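Local coordinates for rhodanese-like domain-containing protein (Rhodopseudomonas palustris, PDB 2HHG) that probably acts as a sulfurtransferase of the rhodanese family, moving sulfur from a donor such as thiosulfate to an acceptor such as cyanide, at residues I6-G9 with I10-L14; R49-R53 with D54-P58; Y92-G95 with G96-A100. All coordinates share one frame; numbering follows the deposited sequence.

Interaction 3 holds the anion-binding loop of this rhodanese-like domain, with a phosphate ion in it, and each of the other two touches it from a different direction. In interaction 2, Glu50 OE1 forms a salt bridge 2.8 Å long with Arg98 NH1, while Ile57 N lies 3.0 Å from Tyr92 OH in a probable hydrogen bond. Interaction 1 contributes packing alone: Leu14 CD2 rests 3.4 Å from Leu97 O. Interactions 1 and 2 do not meet, their centres being 28 Å apart and their nearest atoms about 14 Å. All three are local, and they illustrate how helix ends, two at the surface and one in the binding loop, are settled by near neighbours in sequence.

Interaction 1. Residues I6-G9 with I10-L14; sequences ITRG and IKAML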
loop_
_atom_site.group_PDB
_atom_site.type_symbol
_atom_site.label_atom_id
_atom_site.label_comp_id
_atom_site.label_asym_id
_atom_site.label_seq_id
_atom_site.Cartn_x
_atom_site.Cartn_y
_atom_site.Cartn_z
ATOM N N ILE A 6 8.344 22.520 10.813
ATOM C CA ILE A 6 8.196 21.092 10.762
ATOM C C ILE A 6 9.530 20.491 11.172
ATOM O O ILE A 6 10.580 20.778 10.580
ATOM C CB ILE A 6 7.710 20.617 9.369
ATOM C CG1 ILE A 6 6.334 21.237 9.045
ATOM C CG2 ILE A 6 7.698 19.093 9.278
ATOM C CD1 ILE A 6 5.255 21.052 10.121
ATOM N N THR A 7 9.477 19.685 12.223
ATOM C CA THR A 7 10.665 19.069 12.795
ATOM C C THR A 7 10.742 17.562 12.541
ATOM O O THR A 7 11.791 16.954 12.746
ATOM C CB THR A 7 10.752 19.383 14.288
ATOM O OG1 THR A 7 9.462 19.192 14.884
ATOM C CG2 THR A 7 11.181 20.838 14.482
ATOM N N ARG A 8 9.636 16.972 12.088
ATOM C CA ARG A 8 9.598 15.573 11.664
ATOM C C ARG A 8 8.818 15.522 10.364
ATOM O O ARG A 8 7.604 15.746 10.339
ATOM C CB ARG A 8 8.946 14.691 12.727
ATOM C CG ARG A 8 8.724 13.243 12.303
ATOM C CD ARG A 8 8.146 12.432 13.452
ATOM N NE ARG A 8 7.669 11.119 13.021
ATOM C CZ ARG A 8 8.446 10.053 12.842
ATOM N NH1 ARG A 8 9.757 10.130 13.045
ATOM N NH2 ARG A 8 7.908 8.903 12.453
ATOM N N GLY A 9 9.530 15.263 9.276
ATOM C CA GLY A 9 8.931 15.288 7.956
ATOM C C GLY A 9 8.868 13.920 7.316
ATOM O O GLY A 9 9.168 12.896 7.948
ATOM N N ILE A 10 8.482 13.899 6.045
ATOM C CA ILE A 10 8.331 12.631 5.341
ATOM C C ILE A 10 9.651 11.882 5.184
ATOM O O ILE A 10 9.652 10.651 5.160
ATOM C CB ILE A 10 7.596 12.767 3.981
ATOM C CG1 ILE A 10 8.424 13.579 2.979
ATOM C CG2 ILE A 10 6.184 13.338 4.178
ATOM C CD1 ILE A 10 7.930 13.479 1.537
ATOM N N LYS A 11 10.768 12.602 5.111
ATOM C CA LYS A 11 12.062 11.933 4.997
ATOM C C LYS A 11 12.297 10.984 6.178
ATOM O O LYS A 11 12.634 9.816 5.978
ATOM C CB LYS A 11 13.192 12.954 4.870
ATOM C CG LYS A 11 14.553 12.327 4.623
ATOM C CD LYS A 11 15.625 13.387 4.425
ATOM C CE LYS A 11 16.921 12.775 3.927
ATOM N NZ LYS A 11 17.416 11.730 4.857
ATOM N N ALA A 12 12.091 11.481 7.397
ATOM C CA ALA A 12 12.238 10.661 8.600
ATOM C C ALA A 12 11.244 9.507 8.620
ATOM O O ALA A 12 11.606 8.373 8.928
ATOM C CB ALA A 12 12.082 11.510 9.852
HETATM N N MSE A 13 9.992 9.800 8.287
HETATM C CA MSE A 13 8.946 8.779 8.298
HETATM C C MSE A 13 9.203 7.674 7.288
HETATM O O MSE A 13 8.994 6.496 7.586
HETATM C CB MSE A 13 7.579 9.390 8.029
HETATM C CG MSE A 13 7.138 10.392 9.065
HETATM SE SE MSE A 13 5.527 11.227 8.437
HETATM C CE MSE A 13 5.610 12.807 9.542
ATOM N N LEU A 14 9.645 8.062 6.095
ATOM C CA LEU A 14 9.910 7.116 5.020
ATOM C C LEU A 14 11.129 6.247 5.309
ATOM O O LEU A 14 11.120 5.049 5.009
ATOM C CB LEU A 14 10.046 7.842 3.682
ATOM C CG LEU A 14 8.732 8.381 3.109
ATOM C CD1 LEU A 14 9.000 9.382 2.002
ATOM C CD2 LEU A 14 7.826 7.251 2.614
HETATM O O HOH W 1 12.123 14.456 8.123
#
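Over one face of the Arg8 guanidinium lies the CG methylene of Met13, 3.8 Å from NH2, while the methyl group of Ala12 approaches the group obliquely, its CB 4.2 Å from NH1. These touches belong to a helix N-terminus: Gly9 is the N-cap of helix 10-18, and the residue before it stretches its long side chain forward alongside the first turn. Arg8 manages this by setting CG anti to its backbone nitrogen (chi1 174°) and keeping the chain extended as far as NE, which carries the charged end to the level of Ala12 and Met13. There NH1 also makes a salt bridge with Glu16, one turn further along the helix, and that bond is the stronger polar anchor of the group.

Met13, present as selenomethionine, returns the contact with its whole length. With CG beside the backbone nitrogen (chi1 -62°) and the chain extended beyond it, the side chain runs back toward the N-cap. Its CG comes to 3.4 Å from Gly9 O, and its terminal methyl CE stops 3.6 Å from Arg8 O. The same Gly9 O accepts the first hydrogen bond of the helix from Met13 N, 3.2 Å away and nearly straight at 167°.

Without a side chain, the N-cap glycine cannot offer the oxygen with which a serine or aspartate often receives the N-H three residues on. A water molecule does so instead, accepting from Ala12 N at 3.1 Å and from Gly9 N at 3.0 Å.

Interaction 2. Residues R49-R53 with D54-P58; sequences REIER and DGKIP
Asp54 OD1 is gripped by three groups: a water molecule that donates to it from 2.7 Å, the guanidinium of Arg125, which makes a salt bridge, and, weakly, NE of the adjacent Arg53 at 3.3 Å. The other oxygen, OD2, belongs more fully to Arg53. NH2 gives it the shorter bond of the pair, 2.9 Å, and NE a weak one, 3.1 Å. Arg53 and Asp54 are neighbours in sequence whose side chains run side by side in the same direction. The ion pair is not a flat, two-pronged one: the planes of guanidinium and carboxylate stand 70° apart, and NH2 meets OD2 from above the carboxylate plane. Arg53 reaches this position with CG anti to the backbone nitrogen and a bend at chi3 (58°) that turns the guanidinium back upon its neighbour.

The pair sits where helix 48-54 ends. Asp54 N still bonds to Glu50 O, at 3.0 Å, and Gly55 N to Ile51 O, at 2.8 Å. Gly55 is the glycine of positive phi (84°) that characteristically ends a helix at the C-prime position, its backbone angles being such that a CB would be jammed against the preceding carbonyl. Beyond this turn the chain leads away from the helix, with Lys56 CB still 4.0 Å from Ile51 CG2, the two side chains crossing at a slant.

Were an alanine here instead of Asp54, Arg53 and Arg125 would probably lose the negative charge they share, and the Arg53 guanidinium would be freer to turn. Paired with two arginines, the Asp54 carboxylate is likely to stay ionised, even though Glu50 OE2, on a side chain itself held by Asp47 N and Arg98, is 6.0 Å from Asp54 OD2.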
loop_
_atom_site.group_PDB
_atom_site.type_symbol
_atom_site.label_atom_id
_atom_site.label_comp_id
_atom_site.label_asym_id
_atom_site.label_seq_id
_atom_site.Cartn_x
_atom_site.Cartn_y
_atom_site.Cartn_z
ATOM N N ARG A 49 -10.057 9.411 -6.987
ATOM C CA ARG A 49 -9.882 10.259 -8.162
ATOM C C ARG A 49 -8.588 9.928 -8.915
ATOM O O ARG A 49 -8.521 10.047 -10.140
ATOM C CB ARG A 49 -9.944 11.731 -7.761
ATOM C CG ARG A 49 -11.304 12.150 -7.225
ATOM C CD ARG A 49 -11.267 13.496 -6.520
ATOM N NE ARG A 49 -10.550 13.414 -5.252
ATOM C CZ ARG A 49 -10.470 14.400 -4.363
ATOM N NH1 ARG A 49 -11.076 15.562 -4.589
ATOM N NH2 ARG A 49 -9.799 14.212 -3.238
ATOM N N GLU A 50 -7.571 9.483 -8.188
ATOM C CA GLU A 50 -6.362 8.937 -8.804
ATOM C C GLU A 50 -6.685 7.646 -9.559
ATOM O O GLU A 50 -6.213 7.423 -10.684
ATOM C CB GLU A 50 -5.308 8.632 -7.743
ATOM C CG GLU A 50 -4.763 9.817 -6.992
ATOM C CD GLU A 50 -3.792 9.387 -5.920
ATOM O OE1 GLU A 50 -4.228 9.070 -4.797
ATOM O OE2 GLU A 50 -2.585 9.359 -6.200
ATOM N N ILE A 51 -7.470 6.781 -8.923
ATOM C CA ILE A 51 -7.845 5.492 -9.504
ATOM C C ILE A 51 -8.668 5.698 -10.778
ATOM O O ILE A 51 -8.420 5.049 -11.804
ATOM C CB ILE A 51 -8.617 4.618 -8.483
ATOM C CG1 ILE A 51 -7.782 4.398 -7.212
ATOM C CG2 ILE A 51 -9.027 3.279 -9.112
ATOM C CD1 ILE A 51 -8.516 3.685 -6.087
ATOM N N GLU A 52 -9.624 6.620 -10.723
ATOM C CA GLU A 52 -10.440 6.922 -11.899
ATOM C C GLU A 52 -9.586 7.395 -13.076
ATOM O O GLU A 52 -9.797 6.957 -14.213
ATOM C CB GLU A 52 -11.536 7.939 -11.572
ATOM C CG GLU A 52 -12.430 8.268 -12.776
ATOM C CD GLU A 52 -13.628 9.128 -12.425
ATOM O OE1 GLU A 52 -13.737 9.579 -11.266
ATOM O OE2 GLU A 52 -14.468 9.346 -13.323
ATOM N N ARG A 53 -8.612 8.258 -12.798
ATOM C CA ARG A 53 -7.760 8.829 -13.839
ATOM C C ARG A 53 -6.819 7.802 -14.471
ATOM O O ARG A 53 -6.701 7.728 -15.700
ATOM C CB ARG A 53 -6.960 10.006 -13.268
ATOM C CG ARG A 53 -6.066 10.724 -14.277
ATOM C CD ARG A 53 -5.119 11.712 -13.607
ATOM N NE ARG A 53 -4.264 11.069 -12.610
ATOM C CZ ARG A 53 -4.339 11.273 -11.296
ATOM N NH1 ARG A 53 -5.227 12.121 -10.787
ATOM N NH2 ARG A 53 -3.515 10.626 -10.487
ATOM N N ASP A 54 -6.172 7.001 -13.629
ATOM C CA ASP A 54 -5.036 6.190 -14.060
ATOM C C ASP A 54 -5.314 4.694 -14.201
ATOM O O ASP A 54 -4.505 3.967 -14.784
ATOM C CB ASP A 54 -3.856 6.409 -13.107
ATOM C CG ASP A 54 -3.305 7.824 -13.169
ATOM O OD1 ASP A 54 -3.262 8.406 -14.275
ATOM O OD2 ASP A 54 -2.904 8.351 -12.110
ATOM N N GLY A 55 -6.446 4.238 -13.678
ATOM C CA GLY A 55 -6.730 2.808 -13.603
ATOM C C GLY A 55 -6.107 2.188 -12.364
ATOM O O GLY A 55 -5.585 2.901 -11.496
ATOM N N LYS A 56 -6.148 0.859 -12.289
ATOM C CA LYS A 56 -5.727 0.129 -11.099
ATOM C C LYS A 56 -5.172 -1.254 -11.438
ATOM O O LYS A 56 -5.303 -1.749 -12.571
ATOM C CB LYS A 56 -6.908 -0.015 -10.133
ATOM C CG LYS A 56 -8.058 -0.859 -10.668
ATOM C CD LYS A 56 -9.197 -0.887 -9.675
ATOM C CE LYS A 56 -10.437 -1.497 -10.294
ATOM N NZ LYS A 56 -11.561 -1.552 -9.325
ATOM N N ILE A 57 -4.555 -1.884 -10.448
ATOM C CA ILE A 57 -4.107 -3.258 -10.581
ATOM C C ILE A 57 -5.341 -4.164 -10.503
ATOM O O ILE A 57 -6.122 -4.063 -9.561
ATOM C CB ILE A 57 -3.075 -3.593 -9.487
ATOM C CG1 ILE A 57 -1.813 -2.748 -9.702
ATOM C CG2 ILE A 57 -2.749 -5.075 -9.496
ATOM C CD1 ILE A 57 -0.741 -2.912 -8.631
ATOM N N PRO A 58 -5.549 -5.026 -11.518
ATOM C CA PRO A 58 -6.734 -5.879 -11.512
ATOM C C PRO A 58 -6.848 -6.721 -10.252
ATOM O O PRO A 58 -5.867 -7.300 -9.786
ATOM C CB PRO A 58 -6.537 -6.761 -12.752
ATOM C CG PRO A 58 -5.680 -5.947 -13.656
ATOM C CD PRO A 58 -4.739 -5.232 -12.732
HETATM O O HOH W 2 -3.684 8.221 -16.887
#

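Interaction 3. Residues Y92-G95 with G96-A100; sequences YCAG and GLRSA. With PO4 (phosphate ion), chain B.
Arg98 and the amide of Gly95, from the two halves of the loop, share phosphate O4 by hydrogen bonds; the ion probably came from the crystallisation liquor. Arg98 NH2 meets O4 from 2.9 Å at an almost linear 176°, and NE points at O2 from the same distance. The Arg98 chain bends at chi3 (-70°), bringing the guanidinium edge-on to the ion, phosphorus in plane; its NH1 is turned to Glu50. Backbone amides supply the rest: Leu97 N to O1 at 2.8 Å, Arg98 N to O2, and the weak bond from Gly95 N to O4.

Amides also surround a sulfur. Cys93 SG accepts a weak hydrogen bond from Ser99 N at 3.2 Å, with Gly96 N equally near.

One contact is water-mediated, a single molecule joining Cys93 N to Ser99 OG.

Nonpolar contacts complete the loop. Cys93 CB lies over one face of the Arg98 guanidinium, 3.8 Å above its plane and offset toward the rim, and Ala94 CB reaches its edge near NH2. Gly96, with positive phi, turns the chain into helix 97-109.

A six-residue loop from cysteine to arginine, its amides cradling an anion between a central strand and a helix, is as in the active-site loop of many rhodanese-like domains, where the cysteine carries the transferred sulfur; Cys93 probably occupies that place.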
loop_
_atom_site.group_PDB
_atom_site.type_symbol
_atom_site.label_atom_id
_atom_site.label_comp_id
_atom_site.label_asym_id
_atom_site.label_seq_id
_atom_site.Cartn_x
_atom_site.Cartn_y
_atom_site.Cartn_z
ATOM N N TYR A 92 -0.118 -0.539 -2.368
ATOM C CA TYR A 92 0.434 0.332 -3.403
ATOM C C TYR A 92 -0.283 1.664 -3.498
ATOM O O TYR A 92 -1.466 1.780 -3.192
ATOM C CB TYR A 92 0.505 -0.358 -4.773
ATOM C CG TYR A 92 -0.797 -0.445 -5.533
ATOM C CD1 TYR A 92 -1.102 0.474 -6.534
ATOM C CD2 TYR A 92 -1.700 -1.472 -5.286
ATOM C CE1 TYR A 92 -2.296 0.388 -7.251
ATOM C CE2 TYR A 92 -2.891 -1.571 -6.004
ATOM C CZ TYR A 92 -3.172 -0.645 -6.989
ATOM O OH TYR A 92 -4.344 -0.748 -7.709
ATOM N N CYS A 93 0.473 2.668 -3.919
ATOM C CA CYS A 93 -0.054 4.004 -4.133
ATOM C C CYS A 93 0.433 4.463 -5.508
ATOM O O CYS A 93 0.784 3.625 -6.340
ATOM C CB CYS A 93 0.395 4.952 -3.011
ATOM S SG CYS A 93 2.201 5.113 -2.822
ATOM N N ALA A 94 0.457 5.769 -5.766
ATOM C CA ALA A 94 0.888 6.261 -7.079
ATOM C C ALA A 94 2.395 6.175 -7.323
ATOM O O ALA A 94 2.825 5.864 -8.440
ATOM C CB ALA A 94 0.388 7.689 -7.313
ATOM N N GLY A 95 3.197 6.441 -6.298
ATOM C CA GLY A 95 4.646 6.538 -6.468
ATOM C C GLY A 95 5.495 5.775 -5.471
ATOM O O GLY A 95 6.724 5.823 -5.540
ATOM N N GLY A 96 4.852 5.066 -4.549
ATOM C CA GLY A 96 5.565 4.223 -3.592
ATOM C C GLY A 96 5.739 4.794 -2.194
ATOM O O GLY A 96 6.124 4.073 -1.273
ATOM N N LEU A 97 5.438 6.078 -2.007
ATOM C CA LEU A 97 5.729 6.734 -0.730
ATOM C C LEU A 97 4.642 6.514 0.318
ATOM O O LEU A 97 4.927 5.985 1.391
ATOM C CB LEU A 97 6.054 8.221 -0.920
ATOM C CG LEU A 97 7.174 8.541 -1.922
ATOM C CD1 LEU A 97 7.510 10.023 -1.904
ATOM C CD2 LEU A 97 8.437 7.710 -1.686
ATOM N N ARG A 98 3.402 6.897 0.012
ATOM C CA ARG A 98 2.277 6.646 0.918
ATOM C C ARG A 98 2.206 5.175 1.287
ATOM O O ARG A 98 1.897 4.823 2.424
ATOM C CB ARG A 98 0.942 7.066 0.293
ATOM C CG ARG A 98 0.615 8.540 0.388
ATOM C CD ARG A 98 -0.605 8.873 -0.460
ATOM N NE ARG A 98 -0.294 8.769 -1.884
ATOM C CZ ARG A 98 -1.181 8.729 -2.874
ATOM N NH1 ARG A 98 -2.485 8.735 -2.630
ATOM N NH2 ARG A 98 -0.748 8.653 -4.128
ATOM N N SER A 99 2.470 4.309 0.312
ATOM C CA SER A 99 2.352 2.874 0.561
ATOM C C SER A 99 3.426 2.333 1.493
ATOM O O SER A 99 3.187 1.354 2.199
ATOM C CB SER A 99 2.295 2.079 -0.741
ATOM O OG SER A 99 3.413 2.349 -1.553
ATOM N N ALA A 100 4.604 2.957 1.509
ATOM C CA ALA A 100 5.617 2.595 2.503
ATOM C C ALA A 100 5.098 2.931 3.899
ATOM O O ALA A 100 5.201 2.124 4.828
ATOM C CB ALA A 100 6.933 3.301 2.233
HETATM P P PO4 B . 3.135 8.864 -3.513
HETATM O O1 PO4 B . 4.388 8.085 -3.734
HETATM O O2 PO4 B . 2.596 8.623 -2.140
HETATM O O3 PO4 B . 3.490 10.336 -3.667
HETATM O O4 PO4 B . 2.101 8.509 -4.545
HETATM O O HOH W 3 3.423 1.255 -4.071
#